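Local coordinates for catabolite control protein A (Lactococcus lactis, PDB 2O20) that probably regulates transcription globally in carbon catabolite repression and activation, binding regulatory DNA as a member of the LacI family, at residues T150-G153 / D154-P158; N161-Y164 / H165-A168; V193-T196 / E197-V200. The protein carries 1 engineered substitution. One frame throughout, in Å; residues are numbered along the deposited sequence. Where two conformers were deposited one is given.

Contact 1: residues T150-G153 / D154-P158; sequences TIDG and DKEIP
Asp152 and Lys155 meet round a tight turn, with Asp154 at its third position. The backbone reverses at Gly153 and Asp154, whose backbone angles are close to those of a type I beta turn. Lys155 N reaches Asp152 O at 3.0 Å, but the bond is bent and weak. Lys155 itself takes up a left-handed backbone conformation.

The Asp152 carboxylate reaches the amides of Glu156 and Ile157 through OD2. Its CG is anti to the backbone N (chi1 176°), and this swings OD2 across to them. Ile157 N gives the straight bond, 3.3 Å from Asp152 OD2, and uses the anti lone pair of that oxygen. Glu156 N adds a weak bond to the same atom. Asp152 OD2 also lies 2.6 Å from Glu156 OE2, with the two carboxylate planes 46° apart. Two oxygens this close suggest that one acid is protonated. Asp152 OD1 turns to Arg135, which forms a salt bridge with it. Asp154 OD2 comes within 3.9 Å of Asp152 OD1, and Arg135 is also a long, weak ion-pair partner of Asp154.

Ile157 runs at about a right angle to Asp152 and sets its CG1 3.4 Å from Asp152 OD2. The lysine chain bends twice and folds back over the turn. Its methylene CD presses on the branch methyl of Ile151, with Lys155 CD and Ile151 CG2 a tight 3.4 Å apart. The ammonium end goes on to Gln318. A water joins Asp152 N to Ile157 O.

The arrangement is a beta turn whose first residue fastens the chain after it with its own carboxylate. It lies in the connection between the adjacent parallel strands 145-148 and 159-161 of the periplasmic-binding-protein-like core.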
ATOM      1  N   THR D 150       6.927 -17.631   2.649  1.00 26.26           N
ATOM      2  CA  THR D 150       7.743 -18.554   1.856  1.00 27.39           C
ATOM      3  C   THR D 150       8.164 -19.744   2.705  1.00 27.39           C
ATOM      4  O   THR D 150       8.089 -19.707   3.941  1.00 25.64           O
ATOM      5  CB  THR D 150       8.950 -17.836   1.182  1.00 27.82           C
ATOM      6  OG1 THR D 150       9.544 -18.699   0.183  1.00 29.44           O
ATOM      7  CG2 THR D 150       9.986 -17.378   2.216  1.00 29.36           C
ATOM      8  N   ILE D 151       8.539 -20.821   2.010  1.00 28.61           N
ATOM      9  CA  ILE D 151       8.845 -22.106   2.624  1.00 29.54           C
ATOM     10  C   ILE D 151      10.240 -22.558   2.195  1.00 30.57           C
ATOM     11  O   ILE D 151      10.564 -22.543   1.001  1.00 29.72           O
ATOM     12  CB  ILE D 151       7.825 -23.177   2.208  1.00 29.69           C
ATOM     13  CG1 ILE D 151       6.386 -22.734   2.526  1.00 29.93           C
ATOM     14  CG2 ILE D 151       8.141 -24.504   2.896  1.00 31.53           C
ATOM     15  CD1 ILE D 151       5.325 -23.554   1.828  1.00 31.20           C
ATOM     16  N   ASP D 152      11.061 -22.940   3.178  1.00 31.71           N
ATOM     17  CA  ASP D 152      12.374 -23.542   2.939  1.00 33.03           C
ATOM     18  C   ASP D 152      12.175 -24.988   2.440  1.00 33.76           C
ATOM     19  O   ASP D 152      11.446 -25.762   3.053  1.00 33.63           O
ATOM     20  CB  ASP D 152      13.188 -23.514   4.254  1.00 32.85           C
ATOM     21  CG  ASP D 152      14.560 -24.206   4.152  1.00 34.48           C
ATOM     22  OD1 ASP D 152      15.172 -24.204   3.054  1.00 35.24           O
ATOM     23  OD2 ASP D 152      15.033 -24.738   5.197  1.00 33.52           O
ATOM     24  N   GLY D 153      12.835 -25.338   1.339  1.00 35.58           N
ATOM     25  CA  GLY D 153      12.777 -26.691   0.754  1.00 36.58           C
ATOM     26  C   GLY D 153      13.194 -27.816   1.694  1.00 37.81           C
ATOM     27  O   GLY D 153      12.569 -28.884   1.729  1.00 38.37           O
ATOM     28  N   ASP D 154      14.245 -27.582   2.474  1.00 38.77           N
ATOM     29  CA  ASP D 154      14.702 -28.571   3.447  1.00 39.39           C
ATOM     30  C   ASP D 154      13.737 -28.641   4.630  1.00 39.45           C
ATOM     31  O   ASP D 154      13.662 -29.655   5.315  1.00 39.40           O
ATOM     32  CB  ASP D 154      16.111 -28.231   3.926  1.00 39.71           C
ATOM     33  CG  ASP D 154      17.092 -28.030   2.773  1.00 41.18           C
ATOM     34  OD1 ASP D 154      17.092 -28.859   1.831  1.00 42.47           O
ATOM     35  OD2 ASP D 154      17.849 -27.031   2.809  1.00 43.24           O
ATOM     36  N   LYS D 155      12.997 -27.557   4.850  1.00 39.57           N
ATOM     37  CA  LYS D 155      12.022 -27.442   5.947  1.00 39.53           C
ATOM     38  C   LYS D 155      12.689 -27.494   7.313  1.00 38.55           C
ATOM     39  O   LYS D 155      12.113 -28.006   8.265  1.00 39.01           O
ATOM     40  CB  LYS D 155      10.907 -28.507   5.847  1.00 40.11           C
ATOM     41  CG  LYS D 155      10.050 -28.425   4.582  1.00 41.07           C
ATOM     42  CD  LYS D 155       9.033 -27.283   4.642  1.00 41.88           C
ATOM     43  CE  LYS D 155       7.840 -27.635   5.549  1.00 41.88           C
ATOM     44  NZ  LYS D 155       6.898 -26.500   5.729  1.00 39.65           N
ATOM     45  N   GLU D 156      13.895 -26.946   7.414  1.00 37.56           N
ATOM     46  CA  GLU D 156      14.551 -26.775   8.715  1.00 36.54           C
ATOM     47  C   GLU D 156      14.344 -25.345   9.267  1.00 34.47           C
ATOM     48  O   GLU D 156      14.179 -25.150  10.470  1.00 33.88           O
ATOM     49  CB  GLU D 156      16.047 -27.168   8.637  1.00 37.26           C
ATOM     50  CG  GLU D 156      17.022 -26.128   8.021  1.00 39.64           C
ATOM     51  CD  GLU D 156      17.484 -26.462   6.613  1.00 41.67           C
ATOM     52  OE1 GLU D 156      17.858 -27.636   6.382  1.00 45.04           O
ATOM     53  OE2 GLU D 156      17.494 -25.549   5.742  1.00 42.83           O
ATOM     54  N   ILE D 157      14.320 -24.351   8.382  1.00 32.22           N
ATOM     55  CA  ILE D 157      14.203 -22.958   8.810  1.00 30.07           C
ATOM     56  C   ILE D 157      12.748 -22.705   9.222  1.00 28.20           C
ATOM     57  O   ILE D 157      11.838 -23.040   8.475  1.00 26.91           O
ATOM     58  CB  ILE D 157      14.621 -21.987   7.703  1.00 30.03           C
ATOM     59  CG1 ILE D 157      16.059 -22.279   7.265  1.00 31.15           C
ATOM     60  CG2 ILE D 157      14.505 -20.534   8.175  1.00 29.96           C
ATOM     61  CD1 ILE D 157      16.459 -21.585   5.983  1.00 32.22           C
ATOM     62  N   PRO D 158      12.529 -22.132  10.425  1.00 25.87           N
ATOM     63  CA  PRO D 158      11.153 -21.783  10.825  1.00 25.06           C
ATOM     64  C   PRO D 158      10.385 -20.938   9.794  1.00 23.69           C
ATOM     65  O   PRO D 158      10.966 -20.068   9.143  1.00 23.40           O
ATOM     66  CB  PRO D 158      11.357 -21.045  12.150  1.00 24.85           C
ATOM     67  CG  PRO D 158      12.630 -21.622  12.691  1.00 24.90           C
ATOM     68  CD  PRO D 158      13.497 -21.809  11.490  1.00 25.90           C
TER
HETATM   69  O   HOH W   1      10.289 -23.592   6.050  1.00 30.79           O

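Contact 2: residues N161-Y164 / H165-A168; sequences NIDY and HLAA
Asp163 and Tyr164 lead the chain into a helix, and their carbonyls accept the first i to i+4 bonds: Ala167 N lies 3.1 Å from Asp163 O, and Ala168 N lies 2.9 Å from Tyr164 O.

Asp163 is the N-cap. With chi1 at -178°, its CG points away from its own amide nitrogen and the carboxylate is carried toward Leu166 N. Leu166 N meets Asp163 OD1 at 3.2 Å in a nearly straight bond. The amide comes from above the carboxylate plane, 67° out of it. A water bridges Asp163 OD1 and His165 N. The second oxygen, Asp163 OD2, rests 3.5 Å from Leu166 CB, where the two side chains cross at about a right angle.

The apolar contact is between Ile162 and Ala167. Ile162 extends its CD1 to the methyl of Ala167, and the atoms Ile162 CD1 and Ala167 CB are 3.9 Å apart. Val290 of strand 289-291 touches both residues.

Tyr164 points back along the incoming chain. Its ring has Ile162 O 3.6 Å above one face, offset toward the rim. Its hydroxyl donates to Asn161 OD1 at 2.8 Å, in the carbonyl plane and on a lone pair. Asn161 OD1 lies at the ring edge, in the plane of the ring, and Asn161 ND2 bonds to Thr150 O.

This is an N-capped helix start with an aspartate at its head. From strand 159-161 of the six-stranded sheet the chain runs through helix 164-177 to strand 183-186 of the four-stranded sheet, one of the passages between the lobes of the periplasmic-binding-protein-like fold.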
ATOM      1  N   ASN D 161       2.977 -19.670   7.159  1.00 19.85           N
ATOM      2  CA  ASN D 161       2.345 -19.625   5.849  1.00 19.33           C
ATOM      3  C   ASN D 161       0.889 -20.072   5.974  1.00 18.47           C
ATOM      4  O   ASN D 161       0.500 -20.601   7.018  1.00 19.25           O
ATOM      5  CB  ASN D 161       3.073 -20.566   4.854  1.00 18.54           C
ATOM      6  CG  ASN D 161       4.461 -20.097   4.485  1.00 19.47           C
ATOM      7  OD1 ASN D 161       4.655 -19.283   3.564  1.00 18.98           O
ATOM      8  ND2 ASN D 161       5.452 -20.628   5.173  1.00 18.61           N
ATOM      9  N   ILE D 162       0.103 -19.868   4.915  1.00 17.43           N
ATOM     10  CA  ILE D 162      -1.140 -20.636   4.686  1.00 17.22           C
ATOM     11  C   ILE D 162      -0.806 -21.944   3.968  1.00 17.68           C
ATOM     12  O   ILE D 162       0.358 -22.183   3.621  1.00 18.49           O
ATOM     13  CB  ILE D 162      -2.288 -19.823   3.949  1.00 16.60           C
ATOM     14  CG1 ILE D 162      -1.964 -19.506   2.485  1.00 18.01           C
ATOM     15  CG2 ILE D 162      -2.664 -18.575   4.740  1.00 15.95           C
ATOM     16  CD1 ILE D 162      -3.184 -19.425   1.602  1.00 17.82           C
ATOM     17  N   ASP D 163      -1.812 -22.807   3.806  1.00 18.97           N
ATOM     18  CA  ASP D 163      -1.735 -24.045   3.025  1.00 18.78           C
ATOM     19  C   ASP D 163      -2.012 -23.664   1.547  1.00 18.79           C
ATOM     20  O   ASP D 163      -3.151 -23.562   1.114  1.00 18.02           O
ATOM     21  CB  ASP D 163      -2.740 -25.091   3.579  1.00 18.60           C
ATOM     22  CG  ASP D 163      -2.682 -26.417   2.851  1.00 20.47           C
ATOM     23  OD1 ASP D 163      -2.067 -26.488   1.778  1.00 23.06           O
ATOM     24  OD2 ASP D 163      -3.248 -27.419   3.359  1.00 22.83           O
ATOM     25  N   TYR D 164      -0.943 -23.412   0.794  1.00 19.78           N
ATOM     26  CA  TYR D 164      -1.089 -22.957  -0.618  1.00 20.73           C
ATOM     27  C   TYR D 164      -1.720 -24.009  -1.553  1.00 21.46           C
ATOM     28  O   TYR D 164      -2.432 -23.678  -2.529  1.00 21.95           O
ATOM     29  CB  TYR D 164       0.265 -22.525  -1.172  1.00 20.85           C
ATOM     30  CG  TYR D 164       0.935 -21.423  -0.373  1.00 20.86           C
ATOM     31  CD1 TYR D 164       0.439 -20.118  -0.391  1.00 20.17           C
ATOM     32  CD2 TYR D 164       2.063 -21.675   0.380  1.00 19.76           C
ATOM     33  CE1 TYR D 164       1.042 -19.116   0.324  1.00 20.52           C
ATOM     34  CE2 TYR D 164       2.681 -20.652   1.116  1.00 19.29           C
ATOM     35  CZ  TYR D 164       2.165 -19.379   1.071  1.00 22.15           C
ATOM     36  OH  TYR D 164       2.759 -18.351   1.791  1.00 22.16           O
ATOM     37  N   HIS D 165      -1.439 -25.270  -1.266  1.00 21.15           N
ATOM     38  CA  HIS D 165      -2.019 -26.395  -2.007  1.00 21.28           C
ATOM     39  C   HIS D 165      -3.555 -26.370  -1.905  1.00 20.40           C
ATOM     40  O   HIS D 165      -4.272 -26.325  -2.907  1.00 18.96           O
ATOM     41  CB  HIS D 165      -1.455 -27.696  -1.449  1.00 22.60           C
ATOM     42  CG  HIS D 165      -2.086 -28.923  -2.020  1.00 25.06           C
ATOM     43  ND1 HIS D 165      -3.291 -29.420  -1.566  1.00 32.14           N
ATOM     44  CD2 HIS D 165      -1.675 -29.767  -2.986  1.00 29.61           C
ATOM     45  CE1 HIS D 165      -3.598 -30.513  -2.239  1.00 30.40           C
ATOM     46  NE2 HIS D 165      -2.628 -30.752  -3.100  1.00 32.02           N
ATOM     47  N   LEU D 166      -4.045 -26.334  -0.685  1.00 19.72           N
ATOM     48  CA  LEU D 166      -5.486 -26.324  -0.443  1.00 21.36           C
ATOM     49  C   LEU D 166      -6.154 -25.070  -1.034  1.00 19.95           C
ATOM     50  O   LEU D 166      -7.221 -25.170  -1.656  1.00 20.95           O
ATOM     51  CB  LEU D 166      -5.771 -26.486   1.071  1.00 20.63           C
ATOM     52  CG  LEU D 166      -7.224 -26.458   1.537  1.00 21.60           C
ATOM     53  CD1 LEU D 166      -7.980 -27.646   0.958  1.00 23.59           C
ATOM     54  CD2 LEU D 166      -7.270 -26.456   3.054  1.00 22.95           C
ATOM     55  N   ALA D 167      -5.559 -23.897  -0.828  1.00 20.52           N
ATOM     56  CA  ALA D 167      -6.087 -22.656  -1.420  1.00 19.84           C
ATOM     57  C   ALA D 167      -6.167 -22.719  -2.954  1.00 19.30           C
ATOM     58  O   ALA D 167      -7.159 -22.306  -3.541  1.00 19.19           O
ATOM     59  CB  ALA D 167      -5.255 -21.446  -0.959  1.00 19.03           C
ATOM     60  N   ALA D 168      -5.124 -23.239  -3.591  1.00 18.95           N
ATOM     61  CA  ALA D 168      -5.085 -23.384  -5.057  1.00 19.55           C
ATOM     62  C   ALA D 168      -6.108 -24.444  -5.543  1.00 18.83           C
ATOM     63  O   ALA D 168      -6.755 -24.247  -6.569  1.00 19.75           O
ATOM     64  CB  ALA D 168      -3.663 -23.724  -5.530  1.00 18.53           C
TER
HETATM   65  O   HOH W   2       0.565 -26.361   0.877  1.00 33.26           O

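Contact 3: residues V193-T196 / E197-V200; sequences VENT and ERMV. With SO4 (sulfate ion), chain L.
Val193 O accepts from Glu197 N at 2.9 Å, and the same i to i+4 bond links Glu194 with Arg198, Asn195 with Met199 and Thr196 with Val200. These are the backbone bonds of the first two turns of an alpha helix. Val193 O also accepts from the Thr196 hydroxyl. The separation of Thr196 OG1 and Val193 O, 2.5 Å, is very short and is best treated with caution. Thr196 can reach back because chi1 of 54° puts OG1 between the backbone N and the carbonyl carbon.

The polar side-chain bond is between Asn195 and Arg198. They lie alongside each other and point the same way, with the amide and guanidinium planes 38° apart. Arg198 NH1 is 2.8 Å from Asn195 OD1. The donor sits above the carbonyl plane, off the lone pairs, and the bond is bent. The extended arginine chain carries the guanidinium to this carbonyl.

These residues open helix 193-208, the helix of the beta-alpha-beta unit formed with strands 183-186 and 218-219.

A sulfate ion, probably from the crystallisation liquor, sits beside the same side chains. Asn195 ND2 gives O2 of the sulfate a straight bond of 3.2 Å, and Ser189 O is a further partner of this amide nitrogen. Arg198 NH1 gives sulfate O3 a weak bond of 3.3 Å. Glu194 OE2 also lies 3.3 Å from sulfate O1. The Glu194 carboxylate turns 73° from the guanidinium plane and is bonded away from the helix, through OE2 to the Thr150 hydroxyl and through OE1 to Ile151 N. Glu194 CB approaches the guanidinium obliquely, 3.8 Å from Arg198 NH1.

Apolar contact is modest. Val193 and Glu197 lie side by side, pointing the same way, with Val193 CG1 4.1 Å from Glu197 CG.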
ATOM      1  N   VAL D 193       8.942 -23.522  -3.453  1.00 30.79           N
ATOM      2  CA  VAL D 193       8.123 -24.585  -2.848  1.00 29.68           C
ATOM      3  C   VAL D 193       6.631 -24.246  -2.861  1.00 28.84           C
ATOM      4  O   VAL D 193       5.809 -25.048  -3.283  1.00 28.29           O
ATOM      5  CB  VAL D 193       8.568 -24.898  -1.402  1.00 29.88           C
ATOM      6  CG1 VAL D 193       7.607 -25.888  -0.729  1.00 29.35           C
ATOM      7  CG2 VAL D 193       9.977 -25.452  -1.390  1.00 31.01           C
ATOM      8  N   GLU D 194       6.310 -23.045  -2.390  1.00 27.69           N
ATOM      9  CA  GLU D 194       4.939 -22.530  -2.357  1.00 27.91           C
ATOM     10  C   GLU D 194       4.219 -22.592  -3.711  1.00 27.20           C
ATOM     11  O   GLU D 194       3.022 -22.877  -3.778  1.00 26.88           O
ATOM     12  CB  GLU D 194       4.915 -21.091  -1.801  1.00 27.95           C
ATOM     13  CG  GLU D 194       5.915 -20.116  -2.420  1.00 28.71           C
ATOM     14  CD  GLU D 194       7.318 -20.112  -1.759  1.00 30.53           C
ATOM     15  OE1 GLU D 194       7.695 -21.076  -1.042  1.00 30.81           O
ATOM     16  OE2 GLU D 194       8.046 -19.115  -1.981  1.00 30.90           O
ATOM     17  N   ASN D 195       4.965 -22.360  -4.785  1.00 26.64           N
ATOM     18  CA  ASN D 195       4.411 -22.433  -6.147  1.00 26.15           C
ATOM     19  C   ASN D 195       4.270 -23.856  -6.731  1.00 25.72           C
ATOM     20  O   ASN D 195       3.340 -24.135  -7.483  1.00 25.38           O
ATOM     21  CB  ASN D 195       5.238 -21.544  -7.067  1.00 25.96           C
ATOM     22  CG  ASN D 195       5.009 -20.087  -6.789  1.00 26.25           C
ATOM     23  OD1 ASN D 195       3.892 -19.709  -6.436  1.00 26.14           O
ATOM     24  ND2 ASN D 195       6.057 -19.256  -6.915  1.00 25.01           N
ATOM     25  N   THR D 196       5.186 -24.744  -6.375  1.00 25.90           N
ATOM     26  CA  THR D 196       5.010 -26.183  -6.637  1.00 26.24           C
ATOM     27  C   THR D 196       3.809 -26.727  -5.857  1.00 25.32           C
ATOM     28  O   THR D 196       3.099 -27.570  -6.359  1.00 25.03           O
ATOM     29  CB  THR D 196       6.288 -26.966  -6.321  1.00 25.99           C
ATOM     30  OG1 THR D 196       6.692 -26.667  -4.992  1.00 31.98           O
ATOM     31  CG2 THR D 196       7.402 -26.565  -7.231  1.00 26.00           C
ATOM     32  N   GLU D 197       3.532 -26.185  -4.666  1.00 25.70           N
ATOM     33  CA  GLU D 197       2.334 -26.563  -3.887  1.00 25.47           C
ATOM     34  C   GLU D 197       1.039 -26.047  -4.543  1.00 24.05           C
ATOM     35  O   GLU D 197       0.054 -26.775  -4.614  1.00 22.69           O
ATOM     36  CB  GLU D 197       2.438 -26.071  -2.434  0.50 25.99           C
ATOM     37  CG  GLU D 197       3.662 -26.600  -1.660  0.50 27.57           C
ATOM     38  CD  GLU D 197       3.455 -27.950  -0.991  0.50 28.81           C
ATOM     39  OE1 GLU D 197       2.357 -28.542  -1.102  0.50 31.24           O
ATOM     40  OE2 GLU D 197       4.415 -28.424  -0.340  0.50 31.80           O
ATOM     41  N   ARG D 198       1.049 -24.792  -5.023  1.00 23.26           N
ATOM     42  CA  ARG D 198      -0.070 -24.248  -5.789  1.00 22.80           C
ATOM     43  C   ARG D 198      -0.333 -25.102  -7.034  1.00 23.08           C
ATOM     44  O   ARG D 198      -1.482 -25.437  -7.340  1.00 23.14           O
ATOM     45  CB  ARG D 198       0.206 -22.786  -6.200  1.00 22.08           C
ATOM     46  CG  ARG D 198       0.157 -21.824  -5.023  1.00 21.41           C
ATOM     47  CD  ARG D 198       0.531 -20.431  -5.503  1.00 23.72           C
ATOM     48  NE  ARG D 198       0.331 -19.419  -4.475  1.00 24.37           N
ATOM     49  CZ  ARG D 198       1.298 -18.786  -3.816  1.00 26.06           C
ATOM     50  NH1 ARG D 198       2.573 -19.072  -4.002  1.00 28.25           N
ATOM     51  NH2 ARG D 198       0.985 -17.856  -2.936  1.00 27.32           N
ATOM     52  N   MET D 199       0.730 -25.455  -7.744  1.00 23.80           N
ATOM     53  CA  MET D 199       0.616 -26.346  -8.923  1.00 24.62           C
ATOM     54  C   MET D 199      -0.035 -27.700  -8.622  1.00 24.00           C
ATOM     55  O   MET D 199      -0.886 -28.154  -9.390  1.00 23.80           O
ATOM     56  CB  MET D 199       1.977 -26.595  -9.567  1.00 24.62           C
ATOM     57  CG  MET D 199       1.880 -27.391 -10.834  1.00 26.69           C
ATOM     58  SD  MET D 199       1.207 -26.440 -12.214  1.00 30.43           S
ATOM     59  CE  MET D 199       2.747 -26.048 -13.058  1.00 31.79           C
ATOM     60  N   VAL D 200       0.336 -28.329  -7.503  1.00 24.28           N
ATOM     61  CA  VAL D 200      -0.234 -29.617  -7.157  1.00 24.21           C
ATOM     62  C   VAL D 200      -1.727 -29.442  -6.912  1.00 22.67           C
ATOM     63  O   VAL D 200      -2.515 -30.216  -7.409  1.00 22.48           O
ATOM     64  CB  VAL D 200       0.481 -30.265  -5.958  1.00 24.95           C
ATOM     65  CG1 VAL D 200      -0.210 -31.580  -5.518  1.00 26.29           C
ATOM     66  CG2 VAL D 200       1.955 -30.532  -6.299  1.00 27.23           C
TER
HETATM   67  S   SO4 L2003       5.982 -16.192  -4.645  1.00 57.08           S
HETATM   68  O1  SO4 L2003       7.145 -17.055  -4.403  1.00 57.76           O
HETATM   69  O2  SO4 L2003       5.665 -16.217  -6.075  1.00 56.92           O
HETATM   70  O3  SO4 L2003       4.845 -16.680  -3.864  1.00 55.82           O
HETATM   71  O4  SO4 L2003       6.320 -14.824  -4.244  1.00 56.81           O

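The three contacts follow one another along the chain; none encloses or crosses another. Contact 1 closes the turn in the connection between strands 145-148 and 159-161. Contact 2 comes next, where strand 159-161 gives way to helix 164-177, and contact 3 starts helix 193-208 after strand 183-186. All three touch in space. Contact 1 meets contact 2 through Thr150 O and Asn161 ND2, 3.1 Å apart, and reaches contact 3 where Val193 packs on Gly153. Contacts 2 and 3 lie about 8 Å apart between centres, and their helices pack through His165 on Val200. Together they tie the six-stranded sheet to the helices beside the four-stranded sheet.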